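Local coordinates for probable adhesion protein (Pseudomonas aeruginosa, PDB 6R5S) that probably captures metal ions in the periplasm for uptake, as expected of a solute-binding protein of the zinc transport type, and binds iron(II) and manganese(II), at residues H177-Y182 with L248-Y253; H14-Y19 with P110-S115; N62-D67 with E86-V91; V173-G178 with L189-V194. All coordinates share one frame; numbering follows the deposited sequence.

Interaction 1 of 4, residues H177-Y182 with L248-Y253. With FE2 (Fe (II) ion), chain C.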
loop_
_atom_site.group_PDB
_atom_site.type_symbol
_atom_site.label_atom_id
_atom_site.label_comp_id
_atom_site.label_asym_id
_atom_site.label_seq_id
_atom_site.Cartn_x
_atom_site.Cartn_y
_atom_site.Cartn_z
ATOM N N HIS A 177 -3.423 5.200 10.167
ATOM C CA HIS A 177 -3.039 3.842 9.771
ATOM C C HIS A 177 -1.501 3.765 9.602
ATOM O O HIS A 177 -0.899 4.689 9.064
ATOM C CB HIS A 177 -3.754 3.505 8.434
ATOM C CG HIS A 177 -3.900 2.044 8.163
ATOM N ND1 HIS A 177 -4.870 1.295 8.778
ATOM C CD2 HIS A 177 -3.208 1.247 7.317
ATOM C CE1 HIS A 177 -4.714 0.062 8.322
ATOM N NE2 HIS A 177 -3.738 -0.012 7.432
ATOM N N GLY A 178 -0.889 2.664 10.013
ATOM C CA GLY A 178 0.555 2.472 9.871
ATOM C C GLY A 178 0.945 1.965 8.496
ATOM O O GLY A 178 1.666 0.970 8.371
ATOM N N ALA A 179 0.498 2.677 7.451
ATOM C CA ALA A 179 0.711 2.307 6.061
ATOM C C ALA A 179 1.677 3.171 5.235
ATOM O O ALA A 179 1.952 2.790 4.086
ATOM C CB ALA A 179 -0.640 2.288 5.359
ATOM N N TYR A 180 2.160 4.325 5.752
ATOM C CA TYR A 180 2.889 5.252 4.901
ATOM C C TYR A 180 4.385 5.398 5.185
ATOM O O TYR A 180 5.053 6.200 4.514
ATOM C CB TYR A 180 2.156 6.601 4.915
ATOM C CG TYR A 180 0.704 6.393 4.530
ATOM C CD1 TYR A 180 0.353 6.039 3.225
ATOM C CD2 TYR A 180 -0.299 6.383 5.499
ATOM C CE1 TYR A 180 -0.960 5.731 2.886
ATOM C CE2 TYR A 180 -1.617 6.071 5.172
ATOM C CZ TYR A 180 -1.943 5.751 3.863
ATOM O OH TYR A 180 -3.240 5.495 3.499
ATOM N N ASP A 181 4.925 4.516 6.048
ATOM C CA ASP A 181 6.330 4.463 6.462
ATOM C C ASP A 181 7.239 4.264 5.248
ATOM O O ASP A 181 8.282 4.919 5.149
ATOM C CB ASP A 181 6.542 3.361 7.522
ATOM C CG ASP A 181 5.686 3.463 8.799
ATOM O OD1 ASP A 181 4.433 3.534 8.684
ATOM O OD2 ASP A 181 6.262 3.429 9.907
ATOM N N TYR A 182 6.792 3.438 4.282
ATOM C CA TYR A 182 7.513 3.148 3.022
ATOM C C TYR A 182 7.416 4.297 2.028
ATOM O O TYR A 182 8.408 4.610 1.380
ATOM C CB TYR A 182 6.990 1.851 2.366
ATOM C CG TYR A 182 7.312 0.590 3.137
ATOM C CD1 TYR A 182 8.520 -0.071 2.957
ATOM C CD2 TYR A 182 6.403 0.059 4.055
ATOM C CE1 TYR A 182 8.812 -1.242 3.656
ATOM C CE2 TYR A 182 6.683 -1.113 4.756
ATOM C CZ TYR A 182 7.887 -1.760 4.549
ATOM O OH TYR A 182 8.175 -2.900 5.253
ATOM N N LEU A 248 -4.737 10.079 2.636
ATOM C CA LEU A 248 -3.984 9.220 1.739
ATOM C C LEU A 248 -4.755 7.956 1.446
ATOM O O LEU A 248 -5.712 7.631 2.152
ATOM C CB LEU A 248 -2.576 8.930 2.295
ATOM C CG LEU A 248 -1.564 10.094 2.271
ATOM C CD1 LEU A 248 -0.293 9.714 2.923
ATOM C CD2 LEU A 248 -1.257 10.506 0.880
ATOM N N SER A 249 -4.396 7.277 0.347
ATOM C CA SER A 249 -5.090 6.071 -0.060
ATOM C C SER A 249 -4.249 4.835 0.158
ATOM O O SER A 249 -3.110 4.755 -0.314
ATOM C CB SER A 249 -5.522 6.163 -1.516
ATOM O OG SER A 249 -6.053 4.919 -1.933
ATOM N N HIS A 250 -4.843 3.847 0.839
ATOM C CA HIS A 250 -4.254 2.537 1.096
ATOM C C HIS A 250 -4.327 1.702 -0.213
ATOM O O HIS A 250 -3.642 0.689 -0.315
ATOM C CB HIS A 250 -5.064 1.873 2.225
ATOM C CG HIS A 250 -4.431 0.686 2.888
ATOM N ND1 HIS A 250 -4.114 -0.461 2.183
ATOM C CD2 HIS A 250 -4.190 0.464 4.197
ATOM C CE1 HIS A 250 -3.667 -1.326 3.073
ATOM N NE2 HIS A 250 -3.698 -0.819 4.299
ATOM N N ILE A 251 -5.137 2.143 -1.223
ATOM C CA ILE A 251 -5.382 1.473 -2.528
ATOM C C ILE A 251 -6.061 0.136 -2.211
ATOM O O ILE A 251 -5.452 -0.917 -2.358
ATOM C CB ILE A 251 -4.100 1.374 -3.457
ATOM C CG1 ILE A 251 -3.281 2.708 -3.457
ATOM C CG2 ILE A 251 -4.475 0.938 -4.886
ATOM C CD1 ILE A 251 -1.977 2.724 -4.147
ATOM N N SER A 252 -7.283 0.206 -1.640
ATOM C CA SER A 252 -8.058 -0.954 -1.174
ATOM C C SER A 252 -9.573 -0.815 -1.368
ATOM O O SER A 252 -10.312 -1.765 -1.094
ATOM C CB SER A 252 -7.751 -1.235 0.295
ATOM O OG SER A 252 -8.233 -0.224 1.166
ATOM N N TYR A 253 -10.035 0.354 -1.844
ATOM C CA TYR A 253 -11.463 0.649 -2.013
ATOM C C TYR A 253 -11.963 0.507 -3.451
ATOM O O TYR A 253 -11.298 0.936 -4.394
ATOM C CB TYR A 253 -11.756 2.063 -1.477
ATOM C CG TYR A 253 -13.215 2.458 -1.414
ATOM C CD1 TYR A 253 -13.966 2.246 -0.262
ATOM C CD2 TYR A 253 -13.819 3.138 -2.470
ATOM C CE1 TYR A 253 -15.294 2.659 -0.178
ATOM C CE2 TYR A 253 -15.144 3.563 -2.395
ATOM C CZ TYR A 253 -15.879 3.320 -1.247
ATOM O OH TYR A 253 -17.192 3.732 -1.171
HETATM FE FE FE2 C . -3.217 -1.985 6.182
#
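H177 and H250 are two of the six histidines of the metal site, and they meet at the iron(II) ion. H177 NE2 binds the iron at 2.4 Å. H250 NE2 binds it at 2.3 Å. These two nitrogens, H177 NE2 and H250 NE2, lie 3.2 Å apart because they share the metal; they are not bonded to each other. The ring planes make 64°, and H177 NE2 comes in at the edge of the H250 ring, near its plane. With CG anti to the backbone N in both (chi1 -158° in H177, -165° in H250), each side chain extends from its own loop and brings NE2 to the ion. H41, H66, H111 and H199 supply the other four ligands.

Farther from the metal, the Y180 ring is held between two apolar groups. L248 lies over one face: its CD1 makes a CH-pi contact 3.9 Å from the centroid of the Y180 ring. L248 CB sits 3.6 Å from Y180 CZ, nearer the hydroxyl end. The opposite face of the ring carries A179 CB, over its centre. S249 O lies at the ring edge. The hydroxyl of Y180 is hydrogen-bonded to E226, whose side chain also touches H177 and H250.

The loop at 248-253 is shaped by an ST turn, in which I251 N donates to S249 OG at 3.0 Å. Both loops leave the ends of parallel strands, 173-175 and 244-248. Metal ligands on such loops, in the cleft between two lobes, are typical of metal-binding solute-binding proteins of this family.

Interaction 2 of 4, residues H14-Y19 with P110-S115. With FE2 (Fe (II) ion), chain C.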
loop_
_atom_site.group_PDB
_atom_site.type_symbol
_atom_site.label_atom_id
_atom_site.label_comp_id
_atom_site.label_asym_id
_atom_site.label_seq_id
_atom_site.Cartn_x
_atom_site.Cartn_y
_atom_site.Cartn_z
ATOM N N HIS A 14 -5.630 -5.026 -3.804
ATOM C CA HIS A 14 -5.814 -4.192 -4.995
ATOM C C HIS A 14 -4.503 -3.873 -5.750
ATOM O O HIS A 14 -4.524 -4.053 -6.972
ATOM C CB HIS A 14 -6.595 -2.904 -4.680
ATOM C CG HIS A 14 -8.085 -3.067 -4.575
ATOM N ND1 HIS A 14 -8.678 -3.548 -3.425
ATOM C CD2 HIS A 14 -9.054 -2.717 -5.449
ATOM C CE1 HIS A 14 -9.980 -3.517 -3.653
ATOM N NE2 HIS A 14 -10.250 -3.016 -4.853
ATOM N N PRO A 15 -3.365 -3.448 -5.103
ATOM C CA PRO A 15 -2.132 -3.162 -5.879
ATOM C C PRO A 15 -1.566 -4.360 -6.628
ATOM O O PRO A 15 -0.919 -4.191 -7.666
ATOM C CB PRO A 15 -1.123 -2.700 -4.812
ATOM C CG PRO A 15 -1.904 -2.363 -3.654
ATOM C CD PRO A 15 -3.143 -3.186 -3.667
ATOM N N TYR A 16 -1.786 -5.565 -6.092
ATOM C CA TYR A 16 -1.300 -6.797 -6.697
ATOM C C TYR A 16 -2.074 -7.117 -7.990
ATOM O O TYR A 16 -1.498 -7.701 -8.920
ATOM C CB TYR A 16 -1.291 -7.937 -5.660
ATOM C CG TYR A 16 -0.285 -7.668 -4.560
ATOM C CD1 TYR A 16 1.065 -7.977 -4.727
ATOM C CD2 TYR A 16 -0.662 -7.012 -3.391
ATOM C CE1 TYR A 16 2.003 -7.694 -3.732
ATOM C CE2 TYR A 16 0.269 -6.714 -2.394
ATOM C CZ TYR A 16 1.599 -7.060 -2.565
ATOM O OH TYR A 16 2.505 -6.759 -1.577
ATOM N N TYR A 17 -3.349 -6.636 -8.079
ATOM C CA TYR A 17 -4.166 -6.755 -9.277
ATOM C C TYR A 17 -3.561 -5.845 -10.305
ATOM O O TYR A 17 -3.560 -6.194 -11.473
ATOM C CB TYR A 17 -5.622 -6.323 -9.029
ATOM C CG TYR A 17 -6.542 -6.697 -10.167
ATOM C CD1 TYR A 17 -6.730 -5.838 -11.253
ATOM C CD2 TYR A 17 -7.198 -7.924 -10.183
ATOM C CE1 TYR A 17 -7.528 -6.206 -12.337
ATOM C CE2 TYR A 17 -8.014 -8.297 -11.255
ATOM C CZ TYR A 17 -8.170 -7.439 -12.332
ATOM O OH TYR A 17 -8.986 -7.801 -13.369
ATOM N N SER A 18 -3.056 -4.674 -9.882
ATOM C CA SER A 18 -2.404 -3.735 -10.783
ATOM C C SER A 18 -1.059 -4.301 -11.241
ATOM O O SER A 18 -0.817 -4.348 -12.451
ATOM C CB SER A 18 -2.250 -2.366 -10.140
ATOM O OG SER A 18 -3.496 -1.691 -10.051
ATOM N N TYR A 19 -0.229 -4.820 -10.305
ATOM C CA TYR A 19 1.057 -5.409 -10.711
ATOM C C TYR A 19 0.859 -6.520 -11.738
ATOM O O TYR A 19 1.359 -6.386 -12.847
ATOM C CB TYR A 19 1.892 -5.960 -9.534
ATOM C CG TYR A 19 2.155 -5.044 -8.359
ATOM C CD1 TYR A 19 2.225 -3.663 -8.522
ATOM C CD2 TYR A 19 2.395 -5.564 -7.086
ATOM C CE1 TYR A 19 2.473 -2.819 -7.437
ATOM C CE2 TYR A 19 2.665 -4.734 -6.002
ATOM C CZ TYR A 19 2.711 -3.364 -6.183
ATOM O OH TYR A 19 2.995 -2.563 -5.108
ATOM N N PRO A 110 3.651 -4.456 6.771
ATOM C CA PRO A 110 3.380 -5.169 5.515
ATOM C C PRO A 110 3.037 -4.298 4.312
ATOM O O PRO A 110 2.788 -4.840 3.242
ATOM C CB PRO A 110 2.196 -6.063 5.895
ATOM C CG PRO A 110 1.445 -5.277 6.921
ATOM C CD PRO A 110 2.453 -4.444 7.648
ATOM N N HIS A 111 3.033 -2.961 4.472
ATOM C CA HIS A 111 2.633 -2.011 3.431
ATOM C C HIS A 111 3.745 -1.601 2.474
ATOM O O HIS A 111 3.895 -0.408 2.164
ATOM C CB HIS A 111 1.979 -0.774 4.060
ATOM C CG HIS A 111 0.844 -1.077 4.987
ATOM N ND1 HIS A 111 1.058 -1.285 6.330
ATOM C CD2 HIS A 111 -0.477 -1.156 4.741
ATOM C CE1 HIS A 111 -0.131 -1.473 6.865
ATOM N NE2 HIS A 111 -1.089 -1.402 5.945
ATOM N N THR A 112 4.471 -2.607 1.944
ATOM C CA THR A 112 5.562 -2.442 0.952
ATOM C C THR A 112 5.010 -1.876 -0.347
ATOM O O THR A 112 5.613 -0.987 -0.907
ATOM C CB THR A 112 6.260 -3.779 0.690
ATOM O OG1 THR A 112 5.253 -4.760 0.429
ATOM C CG2 THR A 112 7.141 -4.228 1.847
ATOM N N PHE A 113 3.812 -2.321 -0.762
ATOM C CA PHE A 113 3.091 -1.833 -1.939
ATOM C C PHE A 113 2.807 -0.308 -1.951
ATOM O O PHE A 113 2.519 0.225 -3.024
ATOM C CB PHE A 113 1.788 -2.608 -2.169
ATOM C CG PHE A 113 0.896 -2.737 -0.960
ATOM C CD1 PHE A 113 -0.052 -1.767 -0.671
ATOM C CD2 PHE A 113 0.952 -3.869 -0.153
ATOM C CE1 PHE A 113 -0.878 -1.892 0.441
ATOM C CE2 PHE A 113 0.120 -3.996 0.954
ATOM C CZ PHE A 113 -0.793 -3.010 1.240
ATOM N N LEU A 114 2.898 0.402 -0.802
ATOM C CA LEU A 114 2.695 1.856 -0.846
ATOM C C LEU A 114 4.054 2.586 -0.922
ATOM O O LEU A 114 4.243 3.616 -0.286
ATOM C CB LEU A 114 1.761 2.394 0.255
ATOM C CG LEU A 114 0.399 1.701 0.385
ATOM C CD1 LEU A 114 -0.270 2.036 1.681
ATOM C CD2 LEU A 114 -0.526 1.974 -0.806
ATOM N N SER A 115 4.972 2.054 -1.781
ATOM C CA SER A 115 6.309 2.560 -2.114
ATOM C C SER A 115 6.626 2.187 -3.551
ATOM O O SER A 115 6.393 1.051 -3.945
ATOM C CB SER A 115 7.366 1.942 -1.207
ATOM O OG SER A 115 8.691 2.199 -1.652
HETATM FE FE FE2 C . -3.217 -1.985 6.182
#
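F113 is wedged against helix 14-24 and meets three of its side chains. P15 packs against the ring: P15 CG lies 3.6 Å from F113 CD1, and P15 CB sits near F113 CB. Y16 comes to the far side of the ring, where Y16 CE2 is 3.7 Å from F113 CD2. The Y16 and F113 planes stand at 74°, and the hydroxyl oxygen of Y16 lies at the edge of the F113 ring, close to its plane. Y19 meets the base of the same side chain with its hydroxyl oxygen, Y19 OH to F113 CB 3.2 Å. F113 has CG between its backbone N and carbonyl carbon, chi1 50°, and in that setting its ring stands beside P15 and Y16.

The next layer fixes these rings. Y19 CE2 lies over one face of the Y16 ring, 3.7 Å above its plane. H111 CA lies over one face of F113. Two tyrosine hydroxyls are held from helix 116-133: Y16 OH bonds to Q122, and Y19 OH to S119. Y16 OH also has N62 as a probable partner.

The metal site adjoins the F113 ring. H111, two residues before F113 and at the centre of an inverse gamma turn, binds the iron(II) ion through NE2 at 2.2 Å. The F113 side chain itself lies about 4 Å from those of the ligands H66 and H250.

The chemistry is therefore divided. Apolar and aromatic surfaces join the loop to the helix, the tyrosine hydroxyls find their polar partners outside the pair, and this buried packing borders the metal site.

Interaction 3 of 4, residues N62-D67 with E86-V91. With FE2 (Fe (II) ion), chain C.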
loop_
_atom_site.group_PDB
_atom_site.type_symbol
_atom_site.label_atom_id
_atom_site.label_comp_id
_atom_site.label_asym_id
_atom_site.label_seq_id
_atom_site.Cartn_x
_atom_site.Cartn_y
_atom_site.Cartn_z
ATOM N N ASN A 62 1.521 -11.182 -0.683
ATOM C CA ASN A 62 2.276 -10.121 -0.013
ATOM C C ASN A 62 3.183 -10.888 0.987
ATOM O O ASN A 62 4.404 -10.676 1.041
ATOM C CB ASN A 62 1.258 -9.186 0.699
ATOM C CG ASN A 62 1.791 -8.378 1.838
ATOM O OD1 ASN A 62 1.764 -8.814 2.990
ATOM N ND2 ASN A 62 2.272 -7.178 1.547
ATOM N N GLY A 63 2.540 -11.823 1.703
ATOM C CA GLY A 63 3.101 -12.762 2.663
ATOM C C GLY A 63 3.873 -12.210 3.839
ATOM O O GLY A 63 4.493 -12.999 4.556
ATOM N N VAL A 64 3.863 -10.857 4.043
ATOM C CA VAL A 64 4.582 -10.176 5.134
ATOM C C VAL A 64 3.602 -9.551 6.170
ATOM O O VAL A 64 4.020 -8.757 7.032
ATOM C CB VAL A 64 5.685 -9.187 4.649
ATOM C CG1 VAL A 64 6.769 -9.929 3.879
ATOM C CG2 VAL A 64 5.118 -8.052 3.799
ATOM N N GLY A 65 2.343 -10.010 6.135
ATOM C CA GLY A 65 1.327 -9.626 7.104
ATOM C C GLY A 65 0.100 -8.899 6.607
ATOM O O GLY A 65 -0.715 -8.459 7.426
ATOM N N HIS A 66 -0.061 -8.762 5.285
ATOM C CA HIS A 66 -1.245 -8.079 4.777
ATOM C C HIS A 66 -2.209 -9.009 4.016
ATOM O O HIS A 66 -3.165 -8.531 3.402
ATOM C CB HIS A 66 -0.905 -6.831 3.963
ATOM C CG HIS A 66 -1.825 -5.693 4.264
ATOM N ND1 HIS A 66 -3.199 -5.834 4.180
ATOM C CD2 HIS A 66 -1.532 -4.429 4.634
ATOM C CE1 HIS A 66 -3.692 -4.656 4.500
ATOM N NE2 HIS A 66 -2.721 -3.782 4.794
ATOM N N ASP A 67 -2.000 -10.333 4.101
ATOM C CA ASP A 67 -2.909 -11.304 3.487
ATOM C C ASP A 67 -2.855 -12.660 4.200
ATOM O O ASP A 67 -2.806 -13.708 3.548
ATOM C CB ASP A 67 -2.725 -11.421 1.962
ATOM C CG ASP A 67 -1.316 -11.658 1.473
ATOM O OD1 ASP A 67 -0.427 -11.953 2.315
ATOM O OD2 ASP A 67 -1.096 -11.552 0.252
ATOM N N GLU A 86 5.810 -15.373 -3.427
ATOM C CA GLU A 86 6.064 -14.462 -2.322
ATOM C C GLU A 86 6.639 -13.163 -2.927
ATOM O O GLU A 86 7.852 -13.055 -3.132
ATOM C CB GLU A 86 7.012 -15.127 -1.311
ATOM C CG GLU A 86 6.305 -16.062 -0.336
ATOM C CD GLU A 86 5.430 -15.399 0.720
ATOM O OE1 GLU A 86 5.664 -14.209 1.049
ATOM O OE2 GLU A 86 4.507 -16.082 1.224
ATOM N N ALA A 87 5.739 -12.221 -3.300
ATOM C CA ALA A 87 6.056 -10.948 -3.961
ATOM C C ALA A 87 7.090 -10.087 -3.230
ATOM O O ALA A 87 7.841 -9.361 -3.886
ATOM C CB ALA A 87 4.785 -10.151 -4.219
ATOM N N ASN A 88 7.172 -10.199 -1.894
ATOM C CA ASN A 88 8.147 -9.445 -1.106
ATOM C C ASN A 88 9.403 -10.237 -0.745
ATOM O O ASN A 88 10.029 -9.946 0.275
ATOM C CB ASN A 88 7.497 -8.913 0.146
ATOM C CG ASN A 88 6.464 -7.912 -0.166
ATOM O OD1 ASN A 88 5.265 -8.182 -0.090
ATOM N ND2 ASN A 88 6.916 -6.750 -0.562
ATOM N N ALA A 89 9.791 -11.213 -1.569
ATOM C CA ALA A 89 10.955 -12.028 -1.260
ATOM C C ALA A 89 12.286 -11.229 -1.234
ATOM O O ALA A 89 13.187 -11.536 -0.437
ATOM C CB ALA A 89 11.046 -13.199 -2.227
ATOM N N LYS A 90 12.386 -10.201 -2.081
ATOM C CA LYS A 90 13.611 -9.427 -2.225
ATOM C C LYS A 90 13.518 -8.027 -1.662
ATOM O O LYS A 90 14.466 -7.256 -1.806
ATOM C CB LYS A 90 14.051 -9.401 -3.706
ATOM C CG LYS A 90 14.083 -10.777 -4.393
ATOM C CD LYS A 90 15.343 -11.610 -4.070
ATOM C CE LYS A 90 15.056 -12.836 -3.238
ATOM N NZ LYS A 90 14.099 -13.774 -3.901
ATOM N N VAL A 91 12.405 -7.710 -0.990
ATOM C CA VAL A 91 12.105 -6.398 -0.414
ATOM C C VAL A 91 12.647 -6.237 1.026
ATOM O O VAL A 91 12.268 -7.030 1.902
ATOM C CB VAL A 91 10.570 -6.109 -0.468
ATOM C CG1 VAL A 91 10.244 -4.773 0.150
ATOM C CG2 VAL A 91 10.039 -6.158 -1.890
HETATM FE FE FE2 C . -3.217 -1.985 6.182
#
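N88 lays its side chain against the backbone of N62 and the branches of V64. V64 CG1 meets N88 CB at 3.9 Å, and V64 CG2 lies near the N88 amide. The amide planes of N62 and N88 are 75° apart. N88 OD1 and N62 O are both acceptors, so their closeness is not a hydrogen bond. N62 ND2 turns instead to P110 O and Y16 OH.

E86 reaches over G63. Its chain is bent at chi2, -71°, which brings OE1 to 3.4 Å from G63 CA. G63 has a positive phi, and its CA lies close against this carboxylate.

Both segments are loops at the ends of neighbouring parallel strands, 58-61 and 84-86. A backbone bond between A87 and L61 joins them just before they part, and E86 to A89 then forms a type I turn.

The loop 62-67 is tied up from inside. N62 OD1 makes an Asx turn with V64 N, at 3.1 Å. It also accepts from H66 N, at 2.9 Å, and the two donors come from opposite faces of its plane. The D67 carboxylate grips the start of the loop: OD2 takes N62 N at 2.8 Å in a nearly straight bond, 177°, and OD1 takes G63 N at 3.0 Å. H66, with its backbone N held by N62, binds the iron(II) ion through NE2 at 2.3 Å.

Interaction 4 of 4, residues V173-G178 with L189-V194. With FE2 (Fe (II) ion), chain C.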
loop_
_atom_site.group_PDB
_atom_site.type_symbol
_atom_site.label_atom_id
_atom_site.label_comp_id
_atom_site.label_asym_id
_atom_site.label_seq_id
_atom_site.Cartn_x
_atom_site.Cartn_y
_atom_site.Cartn_z
ATOM N N VAL A 173 5.406 14.525 11.051
ATOM C CA VAL A 173 4.274 13.899 10.367
ATOM C C VAL A 173 3.715 12.752 11.242
ATOM O O VAL A 173 4.465 12.101 11.959
ATOM C CB VAL A 173 4.814 13.442 8.973
ATOM C CG1 VAL A 173 4.250 12.115 8.505
ATOM C CG2 VAL A 173 4.601 14.522 7.935
ATOM N N ALA A 174 2.394 12.558 11.224
ATOM C CA ALA A 174 1.716 11.473 11.945
ATOM C C ALA A 174 0.690 10.885 11.009
ATOM O O ALA A 174 0.246 11.573 10.087
ATOM C CB ALA A 174 1.034 11.992 13.192
ATOM N N THR A 175 0.342 9.605 11.200
ATOM C CA THR A 175 -0.649 8.919 10.368
ATOM C C THR A 175 -1.575 8.127 11.276
ATOM O O THR A 175 -1.152 7.706 12.358
ATOM C CB THR A 175 0.014 8.072 9.238
ATOM O OG1 THR A 175 0.765 6.997 9.778
ATOM C CG2 THR A 175 0.944 8.873 8.345
ATOM N N ILE A 176 -2.842 7.951 10.863
ATOM C CA ILE A 176 -3.834 7.159 11.590
ATOM C C ILE A 176 -3.445 5.674 11.417
ATOM O O ILE A 176 -3.105 5.010 12.386
ATOM C CB ILE A 176 -5.252 7.475 11.038
ATOM C CG1 ILE A 176 -5.613 8.979 11.190
ATOM C CG2 ILE A 176 -6.332 6.557 11.604
ATOM C CD1 ILE A 176 -5.539 9.586 12.575
ATOM N N HIS A 177 -3.423 5.200 10.167
ATOM C CA HIS A 177 -3.039 3.842 9.771
ATOM C C HIS A 177 -1.501 3.765 9.602
ATOM O O HIS A 177 -0.899 4.689 9.064
ATOM C CB HIS A 177 -3.754 3.505 8.434
ATOM C CG HIS A 177 -3.900 2.044 8.163
ATOM N ND1 HIS A 177 -4.870 1.295 8.778
ATOM C CD2 HIS A 177 -3.208 1.247 7.317
ATOM C CE1 HIS A 177 -4.714 0.062 8.322
ATOM N NE2 HIS A 177 -3.738 -0.012 7.432
ATOM N N GLY A 178 -0.889 2.664 10.013
ATOM C CA GLY A 178 0.555 2.472 9.871
ATOM C C GLY A 178 0.945 1.965 8.496
ATOM O O GLY A 178 1.666 0.970 8.371
ATOM N N LEU A 189 11.603 11.198 4.919
ATOM C CA LEU A 189 10.794 11.402 6.104
ATOM C C LEU A 189 10.496 10.109 6.817
ATOM O O LEU A 189 10.452 9.056 6.185
ATOM C CB LEU A 189 9.464 12.068 5.711
ATOM C CG LEU A 189 9.555 13.487 5.163
ATOM C CD1 LEU A 189 8.302 13.840 4.378
ATOM C CD2 LEU A 189 9.798 14.502 6.289
ATOM N N GLU A 190 10.268 10.222 8.151
ATOM C CA GLU A 190 9.874 9.193 9.120
ATOM C C GLU A 190 8.519 9.635 9.684
ATOM O O GLU A 190 8.230 10.844 9.732
ATOM C CB GLU A 190 10.875 9.105 10.293
ATOM C CG GLU A 190 12.051 8.191 10.021
ATOM C CD GLU A 190 12.702 7.543 11.233
ATOM O OE1 GLU A 190 13.058 8.267 12.194
ATOM O OE2 GLU A 190 12.887 6.305 11.205
ATOM N N VAL A 191 7.714 8.660 10.159
ATOM C CA VAL A 191 6.410 8.885 10.781
ATOM C C VAL A 191 6.698 9.023 12.270
ATOM O O VAL A 191 7.313 8.124 12.846
ATOM C CB VAL A 191 5.446 7.732 10.429
ATOM C CG1 VAL A 191 4.086 7.938 11.070
ATOM C CG2 VAL A 191 5.302 7.612 8.918
ATOM N N THR A 192 6.362 10.192 12.877
ATOM C CA THR A 192 6.630 10.461 14.303
ATOM C C THR A 192 5.707 9.605 15.132
ATOM O O THR A 192 6.149 9.007 16.101
ATOM C CB THR A 192 6.516 11.953 14.629
ATOM O OG1 THR A 192 7.362 12.694 13.754
ATOM C CG2 THR A 192 6.913 12.269 16.042
ATOM N N ALA A 193 4.446 9.483 14.711
ATOM C CA ALA A 193 3.472 8.697 15.426
ATOM C C ALA A 193 2.420 8.077 14.512
ATOM O O ALA A 193 1.996 8.695 13.540
ATOM C CB ALA A 193 2.788 9.581 16.444
ATOM N N VAL A 194 1.971 6.874 14.865
ATOM C CA VAL A 194 0.870 6.155 14.236
ATOM C C VAL A 194 -0.220 6.120 15.292
ATOM O O VAL A 194 0.040 5.739 16.430
ATOM C CB VAL A 194 1.262 4.754 13.695
ATOM C CG1 VAL A 194 0.033 3.897 13.413
ATOM C CG2 VAL A 194 2.100 4.899 12.438
HETATM FE FE FE2 C . -3.217 -1.985 6.182
#
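T192 N donates to V173 O at 2.8 Å, and T175 N donates to A193 O at 3.0 Å. Both donors sit nearly on the line of the C=O bond they meet. One bond runs each way between the strands, which lie parallel. T175 pairs with V194, and V194 CA adds a CA-H...O contact to T175 O at 3.2 Å. Further backbone bonds from T175 to V195 and from I176 to E196 carry the pairing onward.

T175 also ties down the loop that follows it. Its OG1 donates to H177 O at 2.9 Å. With chi1 at 66°, that oxygen stands between the backbone N and the carbonyl carbon. V194 CG2 at 3.6 Å and V191 CG1 at 3.7 Å both pack against T175 OG1, toward the same side.

Packing spreads from there. V194 CG1 lies against the turn, 3.5 Å from I176 O and also close to G178 N. On the opposite face of the sheet from T175 and V194, A174 CB and A193 CB stand side by side, 4.4 Å apart, and both alanines rest on L215 of helix 205-217. V173 and V191 both touch L184 of helix 181-185, the helix of the beta-alpha-beta unit that links these two strands.

The chemistry puts the directed bonds in the backbone and leaves mostly small apolar side chains to fill the two sides. The T175 hydroxyl adds a side-chain bond to these. It bonds to the carbonyl of H177, which is consistent with steadying the backbone of a metal ligand.

In the fold
Along the chain, interaction 3 is nested in the loop closed by interaction 2; interactions 1 and 4 follow and share H177 and G178. Interaction 3 joins loops of the sheet containing strands 7-11, 58-61 and 84-86. Interaction 4 lies in the second parallel sheet, with strands 173-175, 193-194, 222-226 and 244-248, and interaction 1 joins loops that follow two of its strands. The centres of interactions 3 and 4 are about 22 Å apart, one in each lobe. Those of interactions 1 and 2 are about 10 Å apart, and these two contacts touch between the sheets. Together they hold four of the six iron ligands, H177 being common to interactions 1 and 4, so both lobes contribute to one site.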